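Local coordinates for protein ethanolamine kinase Pv091845 (Plasmodium vivax, PDB 2QG7) that probably phosphorylates ethanolamine as the first step of phosphatidylethanolamine synthesis, at residues 52-57 with 83-88; 71-76 with 92-97; 138-143 with 172-177; 154-159 with 220-225. One frame throughout, in Å; residues are numbered along the deposited sequence.

Contact 1. Residues 52-57 with 83-88; sequences ITESNL and NEKTLY
Thr86, in the first turn of helix 84-98, points toward the chain at 52-57 and carries most of the contact. Its methyl group, anti to the backbone N, pushes against the peptide that links Thr53 to Glu54: Thr86 CG2 lies 3.3 Å from Thr53 O. Leu57 crosses the threonine obliquely, and its CD1 is 3.7 Å from Thr86 CG2, so the methyl touches both backbone oxygen and an aliphatic branch. Glu54 and Lys85 reach out past this centre. Both start with CG anti to the backbone N and run extended, crossing obliquely so that Glu54 OE1 meets Lys85 NZ at 3.5 Å in a salt bridge, with Lys85 CE just as near.

Behind Thr86 stands Asn83, the N-cap of the helix. Its OD1 takes two bonds from that one residue: Thr86 N donates at 2.8 Å, almost along the C=O axis, while Thr86 OG1 donates from above the amide plane. The second bond is consistent with the rotamer that turns CG2 to the loop. The loop has its own brace, Thr53 N giving a 2.9 Å bond to Asn56 OD1, and backbone hydrogen bonds of Ile52 with Val80 and Glu82 tie it down further.

No hydrogen bond joins the two segments. Capping engages the N and OG1 of Thr86 within its own helix start, which presents a methyl to the N-terminal loop; that methyl packs on the loop backbone and Leu57, while the Glu54-Lys85 ion pair lies toward solvent.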
loop_
_atom_site.group_PDB
_atom_site.type_symbol
_atom_site.label_atom_id
_atom_site.label_comp_id
_atom_site.label_asym_id
_atom_site.label_seq_id
_atom_site.Cartn_x
_atom_site.Cartn_y
_atom_site.Cartn_z
ATOM N N ILE D 52 32.271 0.838 -0.035
ATOM C CA ILE D 52 33.646 0.370 0.130
ATOM C C ILE D 52 34.056 -0.349 -1.170
ATOM O O ILE D 52 33.274 -1.142 -1.744
ATOM C CB ILE D 52 33.794 -0.592 1.356
ATOM C CG1 ILE D 52 33.405 0.117 2.660
ATOM C CG2 ILE D 52 35.212 -1.140 1.469
ATOM C CD1 ILE D 52 32.917 -0.791 3.738
ATOM N N THR D 53 35.291 -0.078 -1.610
ATOM C CA THR D 53 35.816 -0.587 -2.866
ATOM C C THR D 53 36.742 -1.762 -2.640
ATOM O O THR D 53 37.246 -1.934 -1.546
ATOM C CB THR D 53 36.564 0.544 -3.583
ATOM O OG1 THR D 53 35.598 1.585 -3.845
ATOM C CG2 THR D 53 37.169 0.066 -4.933
ATOM N N GLU D 54 36.948 -2.572 -3.679
ATOM C CA GLU D 54 37.944 -3.625 -3.680
ATOM C C GLU D 54 39.377 -3.090 -3.480
ATOM O O GLU D 54 40.217 -3.752 -2.837
ATOM C CB GLU D 54 37.854 -4.410 -4.979
ATOM C CG GLU D 54 38.733 -5.669 -5.002
ATOM C CD GLU D 54 38.774 -6.361 -6.361
ATOM O OE1 GLU D 54 39.752 -7.119 -6.582
ATOM O OE2 GLU D 54 37.843 -6.165 -7.197
ATOM N N SER D 55 39.649 -1.899 -4.032
ATOM C CA SER D 55 40.934 -1.226 -3.854
ATOM C C SER D 55 41.070 -0.577 -2.471
ATOM O O SER D 55 42.194 -0.393 -1.992
ATOM C CB SER D 55 41.151 -0.176 -4.948
ATOM O OG SER D 55 41.393 -0.796 -6.223
ATOM N N ASN D 56 39.942 -0.215 -1.838
ATOM C CA ASN D 56 39.975 0.189 -0.434
ATOM C C ASN D 56 40.575 -0.915 0.430
ATOM O O ASN D 56 41.385 -0.641 1.330
ATOM C CB ASN D 56 38.588 0.548 0.108
ATOM C CG ASN D 56 37.996 1.819 -0.504
ATOM O OD1 ASN D 56 36.783 2.041 -0.402
ATOM N ND2 ASN D 56 38.836 2.665 -1.121
ATOM N N LEU D 57 40.189 -2.159 0.141
ATOM C CA LEU D 57 40.537 -3.319 0.987
ATOM C C LEU D 57 41.765 -4.108 0.516
ATOM O O LEU D 57 42.034 -5.212 0.991
ATOM C CB LEU D 57 39.316 -4.267 1.137
ATOM C CG LEU D 57 37.983 -3.722 1.675
ATOM C CD1 LEU D 57 36.906 -4.778 1.636
ATOM C CD2 LEU D 57 38.117 -3.118 3.095
ATOM N N ASN D 83 30.530 -4.355 -4.399
ATOM C CA ASN D 83 29.980 -5.581 -4.964
ATOM C C ASN D 83 30.074 -6.727 -3.964
ATOM O O ASN D 83 30.520 -6.533 -2.832
ATOM C CB ASN D 83 30.670 -5.954 -6.288
ATOM C CG ASN D 83 32.196 -5.924 -6.202
ATOM O OD1 ASN D 83 32.805 -6.549 -5.318
ATOM N ND2 ASN D 83 32.823 -5.203 -7.140
ATOM N N GLU D 84 29.643 -7.914 -4.404
ATOM C CA GLU D 84 29.694 -9.143 -3.613
ATOM C C GLU D 84 31.119 -9.606 -3.310
ATOM O O GLU D 84 31.357 -10.229 -2.286
ATOM C CB GLU D 84 28.940 -10.246 -4.350
ATOM C CG GLU D 84 28.362 -11.334 -3.455
ATOM C CD GLU D 84 27.232 -12.144 -4.145
ATOM O OE1 GLU D 84 27.327 -13.407 -4.186
ATOM O OE2 GLU D 84 26.253 -11.512 -4.631
ATOM N N LYS D 85 32.054 -9.303 -4.205
ATOM C CA LYS D 85 33.444 -9.736 -4.074
ATOM C C LYS D 85 34.209 -8.907 -3.024
ATOM O O LYS D 85 35.083 -9.430 -2.289
ATOM C CB LYS D 85 34.148 -9.637 -5.433
ATOM C CG LYS D 85 35.607 -10.087 -5.399
ATOM C CD LYS D 85 36.289 -9.827 -6.716
ATOM C CE LYS D 85 37.814 -10.082 -6.549
ATOM N NZ LYS D 85 38.482 -10.096 -7.952
ATOM N N THR D 86 33.889 -7.611 -2.983
ATOM C CA THR D 86 34.414 -6.702 -1.968
ATOM C C THR D 86 33.911 -7.096 -0.555
ATOM O O THR D 86 34.675 -7.053 0.410
ATOM C CB THR D 86 34.097 -5.211 -2.306
ATOM O OG1 THR D 86 34.451 -4.940 -3.667
ATOM C CG2 THR D 86 34.902 -4.267 -1.405
ATOM N N LEU D 87 32.641 -7.495 -0.468
ATOM C CA LEU D 87 32.026 -8.006 0.767
ATOM C C LEU D 87 32.790 -9.194 1.344
ATOM O O LEU D 87 33.221 -9.160 2.505
ATOM C CB LEU D 87 30.571 -8.401 0.494
ATOM C CG LEU D 87 29.839 -9.189 1.576
ATOM C CD1 LEU D 87 29.610 -8.310 2.828
ATOM C CD2 LEU D 87 28.534 -9.694 1.024
ATOM N N TYR D 88 32.971 -10.214 0.492
ATOM C CA TYR D 88 33.683 -11.438 0.819
ATOM C C TYR D 88 35.125 -11.208 1.230
ATOM O O TYR D 88 35.651 -11.952 2.061
ATOM C CB TYR D 88 33.621 -12.442 -0.343
ATOM C CG TYR D 88 32.234 -12.893 -0.739
ATOM C CD1 TYR D 88 31.979 -13.387 -2.011
ATOM C CD2 TYR D 88 31.165 -12.841 0.160
ATOM C CE1 TYR D 88 30.682 -13.821 -2.382
ATOM C CE2 TYR D 88 29.866 -13.264 -0.202
ATOM C CZ TYR D 88 29.643 -13.748 -1.469
ATOM O OH TYR D 88 28.374 -14.148 -1.815
#

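Contact 2. Residues 71-76 with 92-97; sequences ELLKKY and KYVMLH
Tyr93 comes first along helix 84-98, with CG anti to its carbonyl carbon (chi1 -57°). Its CB rests 3.8 Å from Leu73 CG, while farther out Tyr93 CE2 meets Leu72 CD1 obliquely at 4.0 Å. The Tyr93 hydroxyl hydrogen-bonds the backbone oxygen of Leu57. The tyrosine carbonyl is touched as well, since Leu73 CD1 lies 3.1 Å from Tyr93 O, an oxygen that already accepts from His97 N in the helix. Val94 follows, crossing Leu73 at about a right angle, its CG2 3.7 Å from Leu73 CD2; its other methyl, CG1, packs on Ile138 and Phe174 of the sheet. One turn on, His97 swings CG anti to the backbone N. Leu73 CD1 comes to its CB at 3.8 Å and stands at the edge of the imidazole, near the ring plane, where Lys74 CE also sits.

Leu73 thus touches Tyr93, Val94 and His97, on helices whose local axes pass 10.1 Å apart at a crossing angle of -122°. No hydrogen bond crosses between the segments: the interface is mainly apolar, leucine against aliphatic and aromatic carbon, and the Tyr93 hydroxyl finds its partner, Leu57 O, beyond it.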
loop_
_atom_site.group_PDB
_atom_site.type_symbol
_atom_site.label_atom_id
_atom_site.label_comp_id
_atom_site.label_asym_id
_atom_site.label_seq_id
_atom_site.Cartn_x
_atom_site.Cartn_y
_atom_site.Cartn_z
ATOM N N GLU D 71 43.749 -2.909 10.559
ATOM C CA GLU D 71 43.459 -1.476 10.304
ATOM C C GLU D 71 42.462 -1.173 9.165
ATOM O O GLU D 71 41.838 -0.098 9.146
ATOM C CB GLU D 71 44.741 -0.623 10.182
ATOM C CG GLU D 71 45.783 -1.158 9.201
ATOM C CD GLU D 71 47.120 -0.426 9.274
ATOM O OE1 GLU D 71 48.126 -1.090 9.671
ATOM O OE2 GLU D 71 47.178 0.797 8.927
ATOM N N LEU D 72 42.299 -2.112 8.235
ATOM C CA LEU D 72 41.277 -1.979 7.172
ATOM C C LEU D 72 39.868 -2.239 7.693
ATOM O O LEU D 72 38.914 -1.640 7.209
ATOM C CB LEU D 72 41.572 -2.884 5.950
ATOM C CG LEU D 72 42.828 -2.604 5.091
ATOM C CD1 LEU D 72 43.083 -3.723 4.057
ATOM C CD2 LEU D 72 42.785 -1.204 4.453
ATOM N N LEU D 73 39.755 -3.125 8.681
ATOM C CA LEU D 73 38.475 -3.418 9.342
ATOM C C LEU D 73 38.001 -2.261 10.191
ATOM O O LEU D 73 36.797 -2.056 10.337
ATOM C CB LEU D 73 38.562 -4.675 10.209
ATOM C CG LEU D 73 38.527 -6.018 9.479
ATOM C CD1 LEU D 73 38.961 -7.139 10.425
ATOM C CD2 LEU D 73 37.177 -6.294 8.912
ATOM N N LYS D 74 38.958 -1.529 10.757
ATOM C CA LYS D 74 38.693 -0.369 11.614
ATOM C C LYS D 74 38.405 0.875 10.783
ATOM O O LYS D 74 37.655 1.751 11.214
ATOM C CB LYS D 74 39.893 -0.093 12.527
ATOM C CG LYS D 74 40.250 -1.231 13.467
ATOM C CD LYS D 74 39.382 -1.203 14.745
ATOM C CE LYS D 74 39.513 -2.609 15.433
ATOM N NZ LYS D 74 38.633 -2.575 16.660
ATOM N N LYS D 75 39.001 0.954 9.596
ATOM C CA LYS D 75 38.784 2.108 8.730
ATOM C C LYS D 75 37.471 2.070 7.942
ATOM O O LYS D 75 36.910 3.126 7.654
ATOM C CB LYS D 75 39.983 2.335 7.795
ATOM C CG LYS D 75 39.908 3.675 6.969
ATOM C CD LYS D 75 41.300 4.154 6.554
ATOM C CE LYS D 75 41.728 3.556 5.233
ATOM N NZ LYS D 75 43.005 4.184 4.756
ATOM N N TYR D 76 36.991 0.869 7.596
ATOM C CA TYR D 76 35.800 0.715 6.736
ATOM C C TYR D 76 34.682 -0.013 7.447
ATOM O O TYR D 76 34.534 -1.228 7.334
ATOM C CB TYR D 76 36.157 0.035 5.399
ATOM C CG TYR D 76 37.162 0.843 4.602
ATOM C CD1 TYR D 76 38.506 0.508 4.619
ATOM C CD2 TYR D 76 36.768 1.972 3.874
ATOM C CE1 TYR D 76 39.439 1.257 3.924
ATOM C CE2 TYR D 76 37.696 2.737 3.164
ATOM C CZ TYR D 76 39.035 2.371 3.198
ATOM O OH TYR D 76 39.984 3.109 2.518
ATOM N N LYS D 92 36.744 -12.073 4.750
ATOM C CA LYS D 92 38.005 -12.779 4.972
ATOM C C LYS D 92 38.802 -12.146 6.093
ATOM O O LYS D 92 39.499 -12.846 6.816
ATOM C CB LYS D 92 38.882 -12.748 3.718
ATOM C CG LYS D 92 38.584 -13.812 2.687
ATOM C CD LYS D 92 39.364 -13.535 1.404
ATOM C CE LYS D 92 40.803 -14.009 1.522
ATOM N NZ LYS D 92 41.510 -13.887 0.202
ATOM N N TYR D 93 38.747 -10.816 6.188
ATOM C CA TYR D 93 39.468 -10.062 7.218
ATOM C C TYR D 93 38.784 -10.151 8.582
ATOM O O TYR D 93 39.458 -10.116 9.623
ATOM C CB TYR D 93 39.620 -8.586 6.833
ATOM C CG TYR D 93 40.318 -8.318 5.525
ATOM C CD1 TYR D 93 41.262 -9.217 5.007
ATOM C CD2 TYR D 93 40.063 -7.142 4.818
ATOM C CE1 TYR D 93 41.910 -8.972 3.797
ATOM C CE2 TYR D 93 40.701 -6.880 3.597
ATOM C CZ TYR D 93 41.623 -7.801 3.096
ATOM O OH TYR D 93 42.269 -7.541 1.908
ATOM N N VAL D 94 37.448 -10.232 8.566
ATOM C CA VAL D 94 36.668 -10.485 9.776
ATOM C C VAL D 94 37.138 -11.794 10.375
ATOM O O VAL D 94 37.467 -11.849 11.566
ATOM C CB VAL D 94 35.119 -10.466 9.520
ATOM C CG1 VAL D 94 34.351 -10.977 10.727
ATOM C CG2 VAL D 94 34.633 -9.034 9.170
ATOM N N MET D 95 37.229 -12.820 9.540
ATOM C CA MET D 95 37.688 -14.139 9.974
ATOM C C MET D 95 39.174 -14.193 10.359
ATOM O O MET D 95 39.601 -15.026 11.168
ATOM C CB MET D 95 37.380 -15.203 8.893
ATOM C CG MET D 95 35.861 -15.495 8.674
ATOM S SD MET D 95 34.831 -15.721 10.168
ATOM C CE MET D 95 35.590 -17.171 11.021
ATOM N N LEU D 96 39.969 -13.326 9.753
ATOM C CA LEU D 96 41.400 -13.337 9.996
ATOM C C LEU D 96 41.759 -12.660 11.325
ATOM O O LEU D 96 42.636 -13.142 12.049
ATOM C CB LEU D 96 42.151 -12.692 8.814
ATOM C CG LEU D 96 43.687 -12.534 8.824
ATOM C CD1 LEU D 96 44.445 -13.882 8.799
ATOM C CD2 LEU D 96 44.097 -11.661 7.662
ATOM N N HIS D 97 41.090 -11.547 11.631
ATOM C CA HIS D 97 41.382 -10.754 12.818
ATOM C C HIS D 97 40.421 -11.105 13.955
ATOM O O HIS D 97 40.842 -11.589 15.017
ATOM C CB HIS D 97 41.322 -9.249 12.486
ATOM C CG HIS D 97 41.551 -8.355 13.668
ATOM N ND1 HIS D 97 40.714 -7.300 13.982
ATOM C CD2 HIS D 97 42.513 -8.370 14.628
ATOM C CE1 HIS D 97 41.149 -6.698 15.077
ATOM N NE2 HIS D 97 42.241 -7.327 15.488
#

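Contact 3. Residues 138-143 with 172-177; sequences IRLYGP and VFFTNG
A beta hairpin closes here against the next strand of the five-stranded antiparallel sheet in the N-terminal lobe of this kinase-like fold. Strand 170-174 ends in a type I turn from Phe174 to Gly177, and the returning strand pairs with 136-141, Leu140 and Gly177 forming an antiparallel non-hydrogen-bonded pair. Tyr141 N then donates to Asn176 O at 3.0 Å, a fairly straight bond of 161° that arrives above the carbonyl plane.

Tyr141 dominates the side-chain contact. With CG anti to the carbonyl carbon and beside the backbone N, the ring folds back across the hairpin and lies flat over the glycine. Gly177 N also sits over a ring face, near Tyr141 CE2. Arg151 makes a cation-pi contact with the same ring.

Leu140 CD2 stands at the edge of the Phe174 ring, 4.4 Å from Phe174 CE1. Phe174 takes the positive chi1 (42°), which folds its ring back over the turn so that Gly177 O sits 3.3 Å above the ring plane, over its centre. Tyr98 of helix 84-98 stacks on this phenylalanine. Arg139 sends its guanidinium away to a salt bridge with Glu180. Gly177 has no side chain where a CB would clash with Arg139 O, and its CA approaches the Tyr141 centroid to 3.6 Å, 12° off the ring normal.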
loop_
_atom_site.group_PDB
_atom_site.type_symbol
_atom_site.label_atom_id
_atom_site.label_comp_id
_atom_site.label_asym_id
_atom_site.label_seq_id
_atom_site.Cartn_x
_atom_site.Cartn_y
_atom_site.Cartn_z
ATOM N N ILE D 138 28.512 -14.429 9.618
ATOM C CA ILE D 138 28.913 -13.061 9.865
ATOM C C ILE D 138 27.701 -12.163 9.707
ATOM O O ILE D 138 26.982 -12.232 8.704
ATOM C CB ILE D 138 30.075 -12.587 8.961
ATOM C CG1 ILE D 138 31.299 -13.485 9.142
ATOM C CG2 ILE D 138 30.439 -11.135 9.272
ATOM C CD1 ILE D 138 32.445 -13.145 8.207
ATOM N N ARG D 139 27.481 -11.335 10.724
ATOM C CA ARG D 139 26.410 -10.377 10.699
ATOM C C ARG D 139 27.011 -8.984 10.735
ATOM O O ARG D 139 27.739 -8.617 11.670
ATOM C CB ARG D 139 25.459 -10.602 11.880
ATOM C CG ARG D 139 24.188 -9.780 11.821
ATOM C CD ARG D 139 23.440 -9.847 13.131
ATOM N NE ARG D 139 22.893 -11.178 13.391
ATOM C CZ ARG D 139 21.757 -11.656 12.874
ATOM N NH1 ARG D 139 21.368 -12.888 13.190
ATOM N NH2 ARG D 139 21.005 -10.924 12.042
ATOM N N LEU D 140 26.707 -8.224 9.690
ATOM C CA LEU D 140 27.202 -6.866 9.533
ATOM C C LEU D 140 26.024 -5.926 9.660
ATOM O O LEU D 140 25.031 -6.053 8.934
ATOM C CB LEU D 140 27.901 -6.700 8.176
ATOM C CG LEU D 140 29.150 -7.558 7.910
ATOM C CD1 LEU D 140 29.598 -7.383 6.490
ATOM C CD2 LEU D 140 30.301 -7.180 8.834
ATOM N N TYR D 141 26.131 -4.997 10.603
ATOM C CA TYR D 141 25.045 -4.059 10.893
ATOM C C TYR D 141 24.924 -2.967 9.826
ATOM O O TYR D 141 25.927 -2.594 9.201
ATOM C CB TYR D 141 25.228 -3.410 12.275
ATOM C CG TYR D 141 25.610 -4.341 13.420
ATOM C CD1 TYR D 141 25.090 -5.646 13.505
ATOM C CD2 TYR D 141 26.469 -3.891 14.443
ATOM C CE1 TYR D 141 25.437 -6.480 14.551
ATOM C CE2 TYR D 141 26.818 -4.718 15.501
ATOM C CZ TYR D 141 26.292 -6.015 15.550
ATOM O OH TYR D 141 26.629 -6.847 16.597
ATOM N N GLY D 142 23.695 -2.460 9.629
ATOM C CA GLY D 142 23.468 -1.291 8.761
ATOM C C GLY D 142 23.873 0.045 9.396
ATOM O O GLY D 142 24.544 0.075 10.441
ATOM N N PRO D 143 23.501 1.175 8.754
ATOM C CA PRO D 143 23.702 2.528 9.333
ATOM C C PRO D 143 22.560 2.945 10.293
ATOM O O PRO D 143 22.325 4.139 10.521
ATOM C CB PRO D 143 23.729 3.445 8.091
ATOM C CG PRO D 143 23.506 2.510 6.876
ATOM C CD PRO D 143 22.907 1.244 7.409
ATOM N N VAL D 172 32.119 -13.483 18.626
ATOM C CA VAL D 172 32.828 -12.195 18.727
ATOM C C VAL D 172 31.919 -10.987 18.438
ATOM O O VAL D 172 31.128 -11.014 17.504
ATOM C CB VAL D 172 34.074 -12.124 17.763
ATOM C CG1 VAL D 172 34.835 -10.823 17.974
ATOM C CG2 VAL D 172 34.995 -13.326 17.946
ATOM N N PHE D 173 32.065 -9.931 19.246
ATOM C CA PHE D 173 31.363 -8.668 19.034
ATOM C C PHE D 173 32.356 -7.586 18.579
ATOM O O PHE D 173 33.404 -7.415 19.200
ATOM C CB PHE D 173 30.646 -8.194 20.315
ATOM C CG PHE D 173 29.521 -9.095 20.781
ATOM C CD1 PHE D 173 29.765 -10.119 21.707
ATOM C CD2 PHE D 173 28.217 -8.901 20.323
ATOM C CE1 PHE D 173 28.738 -10.954 22.157
ATOM C CE2 PHE D 173 27.151 -9.736 20.753
ATOM C CZ PHE D 173 27.415 -10.762 21.676
ATOM N N PHE D 174 32.028 -6.869 17.495
ATOM C CA PHE D 174 32.793 -5.685 17.077
ATOM C C PHE D 174 31.868 -4.546 16.679
ATOM O O PHE D 174 30.665 -4.758 16.453
ATOM C CB PHE D 174 33.825 -6.001 15.969
ATOM C CG PHE D 174 33.326 -6.934 14.871
ATOM C CD1 PHE D 174 32.833 -6.419 13.674
ATOM C CD2 PHE D 174 33.375 -8.315 15.029
ATOM C CE1 PHE D 174 32.387 -7.255 12.666
ATOM C CE2 PHE D 174 32.937 -9.165 14.011
ATOM C CZ PHE D 174 32.441 -8.632 12.830
ATOM N N THR D 175 32.423 -3.335 16.590
ATOM C CA THR D 175 31.561 -2.128 16.535
ATOM C C THR D 175 30.612 -2.076 15.351
ATOM O O THR D 175 29.672 -1.250 15.332
ATOM C CB THR D 175 32.350 -0.786 16.608
ATOM O OG1 THR D 175 33.328 -0.743 15.549
ATOM C CG2 THR D 175 33.038 -0.648 17.979
ATOM N N ASN D 176 30.836 -2.963 14.374
ATOM C CA ASN D 176 30.068 -2.906 13.133
ATOM C C ASN D 176 29.472 -4.269 12.726
ATOM O O ASN D 176 28.832 -4.415 11.676
ATOM C CB ASN D 176 30.901 -2.215 12.029
ATOM C CG ASN D 176 32.018 -3.102 11.482
ATOM O OD1 ASN D 176 31.926 -3.577 10.366
ATOM N ND2 ASN D 176 33.054 -3.340 12.269
ATOM N N GLY D 177 29.637 -5.259 13.595
ATOM C CA GLY D 177 29.044 -6.552 13.335
ATOM C C GLY D 177 29.434 -7.569 14.350
ATOM O O GLY D 177 29.979 -7.227 15.406
#

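Contact 4. Residues 154-159 with 220-225; sequences EKKISC and KELQVT
Glu154 O is the best-held polar atom: two donors grip it, both from Ser158. The backbone N gives the regular helical bond at 3.1 Å, and the hydroxyl OG adds a shorter one of 2.7 Å, coming from above the carbonyl plane. On the facing helix Thr225 OG1 likewise turns back on its own backbone, donating to Leu222 O at 3.0 Å; with OG1 in the crowded position between N and the carbonyl carbon, CG2 is left to face Lys156.

Between the helices the touching is mostly carbon to carbon. Lys156 runs extended until it bends at chi4 (-70°), crossing Glu221 at about a right angle, so that its CD lies 3.8 Å from Glu221 CB and its CE 4.1 Å from Thr225 CG2. The charged tip ends in a long salt bridge, Lys156 NZ to Glu221 OE2 at 4.0 Å. Deeper in, Ile157 CD1 meets Leu222 CD2 at 3.8 Å, again nearly at right angles.

The local axes run close to antiparallel, at 158°. Helix 151-163 follows strand 136-141 and precedes strand 170-174 in the chain, as the helix after the third strand does in the N-terminal lobe of protein-kinase-like folds, and here helix 216-226 packs along it.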
loop_
_atom_site.group_PDB
_atom_site.type_symbol
_atom_site.label_atom_id
_atom_site.label_comp_id
_atom_site.label_asym_id
_atom_site.label_seq_id
_atom_site.Cartn_x
_atom_site.Cartn_y
_atom_site.Cartn_z
ATOM N N GLU D 154 21.361 -5.189 23.523
ATOM C CA GLU D 154 21.211 -6.382 22.700
ATOM C C GLU D 154 22.191 -7.487 23.101
ATOM O O GLU D 154 21.884 -8.677 22.991
ATOM C CB GLU D 154 21.370 -6.051 21.218
ATOM C CG GLU D 154 20.806 -7.141 20.332
ATOM C CD GLU D 154 21.401 -7.187 18.937
ATOM O OE1 GLU D 154 21.103 -8.189 18.225
ATOM O OE2 GLU D 154 22.150 -6.249 18.538
ATOM N N LYS D 155 23.366 -7.055 23.574
ATOM C CA LYS D 155 24.478 -7.916 23.962
ATOM C C LYS D 155 24.161 -8.690 25.246
ATOM O O LYS D 155 24.424 -9.902 25.341
ATOM C CB LYS D 155 25.744 -7.070 24.121
ATOM C CG LYS D 155 27.042 -7.868 24.071
ATOM C CD LYS D 155 28.281 -6.990 24.034
ATOM C CE LYS D 155 28.612 -6.488 25.435
ATOM N NZ LYS D 155 29.858 -5.642 25.494
ATOM N N LYS D 156 23.570 -7.990 26.208
ATOM C CA LYS D 156 23.136 -8.575 27.469
ATOM C C LYS D 156 22.020 -9.609 27.306
ATOM O O LYS D 156 22.107 -10.716 27.875
ATOM C CB LYS D 156 22.697 -7.473 28.417
ATOM C CG LYS D 156 23.822 -6.549 28.850
ATOM C CD LYS D 156 23.357 -5.531 29.915
ATOM C CE LYS D 156 24.467 -4.548 30.261
ATOM N NZ LYS D 156 25.559 -5.244 31.011
ATOM N N ILE D 157 20.984 -9.234 26.540
ATOM C CA ILE D 157 19.867 -10.105 26.183
ATOM C C ILE D 157 20.340 -11.387 25.500
ATOM O O ILE D 157 19.836 -12.478 25.793
ATOM C CB ILE D 157 18.828 -9.343 25.252
ATOM C CG1 ILE D 157 18.253 -8.109 25.944
ATOM C CG2 ILE D 157 17.707 -10.259 24.773
ATOM C CD1 ILE D 157 17.331 -8.412 27.087
ATOM N N SER D 158 21.295 -11.236 24.582
ATOM C CA SER D 158 21.866 -12.324 23.773
ATOM C C SER D 158 22.428 -13.477 24.577
ATOM O O SER D 158 22.224 -14.642 24.225
ATOM C CB SER D 158 22.999 -11.771 22.909
ATOM O OG SER D 158 22.438 -11.063 21.810
ATOM N N CYS D 159 23.135 -13.152 25.657
ATOM C CA CYS D 159 23.728 -14.196 26.490
ATOM C C CYS D 159 22.688 -14.853 27.391
ATOM O O CYS D 159 22.716 -16.075 27.537
ATOM C CB CYS D 159 24.954 -13.696 27.291
ATOM S SG CYS D 159 24.535 -12.629 28.723
ATOM N N LYS D 220 18.096 -4.166 36.130
ATOM C CA LYS D 220 18.762 -2.885 36.354
ATOM C C LYS D 220 19.775 -2.607 35.238
ATOM O O LYS D 220 19.912 -1.463 34.779
ATOM C CB LYS D 220 19.444 -2.870 37.739
ATOM C CG LYS D 220 20.050 -1.513 38.179
ATOM C CD LYS D 220 19.030 -0.608 38.899
ATOM C CE LYS D 220 19.494 0.879 38.933
ATOM N NZ LYS D 220 19.279 1.621 37.622
ATOM N N GLU D 221 20.470 -3.664 34.805
ATOM C CA GLU D 221 21.461 -3.583 33.719
ATOM C C GLU D 221 20.827 -3.139 32.409
ATOM O O GLU D 221 21.452 -2.438 31.619
ATOM C CB GLU D 221 22.139 -4.934 33.495
ATOM C CG GLU D 221 23.166 -5.313 34.529
ATOM C CD GLU D 221 23.885 -6.615 34.187
ATOM O OE1 GLU D 221 23.306 -7.469 33.454
ATOM O OE2 GLU D 221 25.035 -6.780 34.657
ATOM N N LEU D 222 19.587 -3.568 32.191
ATOM C CA LEU D 222 18.826 -3.229 30.988
ATOM C C LEU D 222 18.240 -1.818 31.063
ATOM O O LEU D 222 18.191 -1.109 30.043
ATOM C CB LEU D 222 17.726 -4.267 30.746
ATOM C CG LEU D 222 18.180 -5.718 30.590
ATOM C CD1 LEU D 222 16.982 -6.648 30.597
ATOM C CD2 LEU D 222 19.027 -5.906 29.339
ATOM N N GLN D 223 17.802 -1.429 32.274
ATOM C CA GLN D 223 17.310 -0.071 32.552
ATOM C C GLN D 223 18.385 1.004 32.331
ATOM O O GLN D 223 18.089 2.048 31.750
ATOM C CB GLN D 223 16.775 0.039 33.986
ATOM C CG GLN D 223 15.400 -0.577 34.235
ATOM C CD GLN D 223 15.053 -0.642 35.728
ATOM O OE1 GLN D 223 15.840 -0.126 36.598
ATOM N NE2 GLN D 223 13.877 -1.281 36.032
ATOM N N VAL D 224 19.617 0.751 32.793
ATOM C CA VAL D 224 20.710 1.736 32.659
ATOM C C VAL D 224 21.206 1.957 31.214
ATOM O O VAL D 224 21.679 3.053 30.892
ATOM C CB VAL D 224 21.935 1.470 33.641
ATOM C CG1 VAL D 224 21.490 1.538 35.120
ATOM C CG2 VAL D 224 22.644 0.145 33.331
ATOM N N THR D 225 21.110 0.927 30.355
ATOM C CA THR D 225 21.568 1.042 28.951
ATOM C C THR D 225 20.597 1.848 28.078
ATOM O O THR D 225 21.023 2.559 27.164
ATOM C CB THR D 225 21.850 -0.339 28.273
ATOM O OG1 THR D 225 20.727 -1.226 28.458
ATOM C CG2 THR D 225 23.126 -0.973 28.828
#

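Contact 3 is the most buried of the four, while contacts 1, 2 and 4 are only partly buried. Contacts 1 and 2 share helix 84-98 and meet where Leu57 O probably bonds Tyr93 OH; together they fasten the N-terminal segment to that helix. The helix in turn lies against the sheet of contact 3, through Leu87 on Leu140 and Val94 on Phe174 and Ile138. Contact 4 touches the hairpin through Lys155 on Phe173. Only contact 3 has a hydrogen bond between its segments; the others rely mainly on carbon packing, with ion pairs in contacts 1 and 4.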